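Local coordinates for protein acetyl-CoA C-acetyltransferase (Syntrophomonas wolfei subsp. wolfei, PDB 7N7Z) that probably catalyses the reversible transfer of an acetyl group between two acetyl-CoA molecules to form acetoacetyl-CoA, at residues 144-147 with 148-152. Sequence-based numbering, arbitrary orientation.
Sequences QDAM and LSDGL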
ATOM      1  N   GLN B 144      -5.500   5.630  -2.239  1.00 33.03           N
ATOM      2  CA  GLN B 144      -6.111   6.916  -2.542  1.00 32.84           C
ATOM      3  C   GLN B 144      -5.057   7.981  -2.796  1.00 31.02           C
ATOM      4  O   GLN B 144      -4.084   8.096  -2.042  1.00 29.29           O
ATOM      5  CB  GLN B 144      -7.020   7.357  -1.393  1.00 34.29           C
ATOM      6  CG  GLN B 144      -8.450   6.871  -1.510  1.00 38.64           C
ATOM      7  CD  GLN B 144      -9.236   7.089  -0.237  1.00 35.85           C
ATOM      8  OE1 GLN B 144      -9.104   6.331   0.724  1.00 32.16           O
ATOM      9  NE2 GLN B 144     -10.059   8.129  -0.222  1.00 38.34           N
ATOM     10  N   ASP B 145      -5.262   8.764  -3.853  1.00 32.12           N
ATOM     11  CA  ASP B 145      -4.465   9.959  -4.103  1.00 34.18           C
ATOM     12  C   ASP B 145      -4.952  11.053  -3.160  1.00 30.91           C
ATOM     13  O   ASP B 145      -6.027  11.626  -3.366  1.00 30.86           O
ATOM     14  CB  ASP B 145      -4.584  10.384  -5.563  1.00 30.79           C
ATOM     15  CG  ASP B 145      -3.657  11.531  -5.913  1.00 33.12           C
ATOM     16  OD1 ASP B 145      -3.172  12.207  -4.983  1.00 30.84           O
ATOM     17  OD2 ASP B 145      -3.413  11.756  -7.116  1.00 30.29           O
ATOM     18  N   ALA B 146      -4.168  11.341  -2.118  1.00 32.22           N
ATOM     19  CA  ALA B 146      -4.614  12.281  -1.094  1.00 31.87           C
ATOM     20  C   ALA B 146      -4.823  13.680  -1.658  1.00 33.54           C
ATOM     21  O   ALA B 146      -5.693  14.416  -1.178  1.00 31.97           O
ATOM     22  CB  ALA B 146      -3.609  12.319   0.055  1.00 33.05           C
ATOM     23  N   MET B 147      -4.035  14.072  -2.662  1.00 32.67           N
ATOM     24  CA  MET B 147      -4.236  15.380  -3.276  1.00 31.64           C
ATOM     25  C   MET B 147      -5.660  15.531  -3.791  1.00 36.54           C
ATOM     26  O   MET B 147      -6.193  16.647  -3.831  1.00 37.46           O
ATOM     27  CB  MET B 147      -3.235  15.588  -4.413  1.00 33.14           C
ATOM     28  CG  MET B 147      -3.372  16.928  -5.135  1.00 32.03           C
ATOM     29  SD  MET B 147      -2.971  16.839  -6.887  1.00 45.17           S
ATOM     30  CE  MET B 147      -1.336  16.119  -6.826  1.00 31.33           C
ATOM     31  N   LEU B 148      -6.288  14.427  -4.188  1.00 34.26           N
ATOM     32  CA  LEU B 148      -7.667  14.453  -4.657  1.00 38.24           C
ATOM     33  C   LEU B 148      -8.647  14.208  -3.512  1.00 37.86           C
ATOM     34  O   LEU B 148      -9.521  15.039  -3.244  1.00 37.53           O
ATOM     35  CB  LEU B 148      -7.861  13.406  -5.761  1.00 37.82           C
ATOM     36  CG  LEU B 148      -6.949  13.535  -6.982  1.00 36.59           C
ATOM     37  CD1 LEU B 148      -7.243  12.417  -7.969  1.00 43.90           C
ATOM     38  CD2 LEU B 148      -7.113  14.892  -7.643  1.00 37.96           C
ATOM     39  N   SER B 149      -8.496  13.077  -2.817  1.00 38.94           N
ATOM     40  CA  SER B 149      -9.491  12.676  -1.830  1.00 39.99           C
ATOM     41  C   SER B 149      -9.504  13.600  -0.620  1.00 39.33           C
ATOM     42  O   SER B 149     -10.564  13.817  -0.021  1.00 43.92           O
ATOM     43  CB  SER B 149      -9.237  11.231  -1.391  1.00 39.33           C
ATOM     44  OG  SER B 149      -7.974  11.098  -0.759  1.00 39.09           O
ATOM     45  N   ASP B 150      -8.351  14.154  -0.247  1.00 34.98           N
ATOM     46  CA  ASP B 150      -8.244  15.021   0.918  1.00 37.51           C
ATOM     47  C   ASP B 150      -8.096  16.491   0.546  1.00 37.89           C
ATOM     48  O   ASP B 150      -7.836  17.317   1.426  1.00 33.43           O
ATOM     49  CB  ASP B 150      -7.057  14.589   1.786  1.00 36.85           C
ATOM     50  CG  ASP B 150      -7.380  13.406   2.683  1.00 37.38           C
ATOM     51  OD1 ASP B 150      -8.570  13.052   2.821  1.00 33.74           O
ATOM     52  OD2 ASP B 150      -6.431  12.825   3.251  1.00 36.36           O
ATOM     53  N   GLY B 151      -8.258  16.841  -0.730  1.00 37.05           N
ATOM     54  CA  GLY B 151      -8.047  18.209  -1.158  1.00 39.76           C
ATOM     55  C   GLY B 151      -8.877  18.640  -2.350  1.00 40.06           C
ATOM     56  O   GLY B 151      -9.832  19.408  -2.199  1.00 45.14           O
ATOM     57  N   LEU B 152      -8.523  18.158  -3.544  1.00 38.24           N
ATOM     58  CA  LEU B 152      -9.163  18.661  -4.755  1.00 41.27           C
ATOM     59  C   LEU B 152     -10.587  18.139  -4.912  1.00 45.09           C
ATOM     60  O   LEU B 152     -11.445  18.846  -5.453  1.00 44.47           O
ATOM     61  CB  LEU B 152      -8.331  18.290  -5.984  1.00 39.06           C
ATOM     62  CG  LEU B 152      -7.000  19.022  -6.182  1.00 39.01           C
ATOM     63  CD1 LEU B 152      -6.427  18.701  -7.556  1.00 42.69           C
ATOM     64  CD2 LEU B 152      -7.144  20.527  -6.010  1.00 37.98           C
TER
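Asp145 O takes two backbone donors from the first turn of helix 146-152: Ser149 N at 2.9 Å, nearly straight at 172° and in the carbonyl plane, and Leu148 N, more bent and well above that plane. Asp145 is the N-cap. Its CG, anti to the backbone N (chi1 -174°), lies beside the carbonyl carbon, which lets OD1 accept a weak capping bond from Met147 N at 3.1 Å, while OD2 lies 4.0 Å from Leu148 CG. The extended Gln144 side chain brings NE2 to 3.4 Å from Ser149 CB. One residue on, Asp150 N bonds to Ala146 O at 2.8 Å, after which the helix widens into a pi-type turn, Leu152 N reaching Met147 O at 2.8 Å. Across this turn the Met147 and Leu152 side chains lie side by side, Met147 SD 4.0 Å from Leu152 CD1. The short helix follows strand 141-145, whose hairpin with 127-129 projects from the thiolase body into the tetramer. There Arg133 of a second subunit forms a salt bridge with Asp145 OD1, and Gly139 N of a third bonds to OD2. Gly64 N and Gly66 N of the second subunit grip Asp150, and Leu152 lies about 6 Å, side chain to side chain, from the predicted catalytic His358.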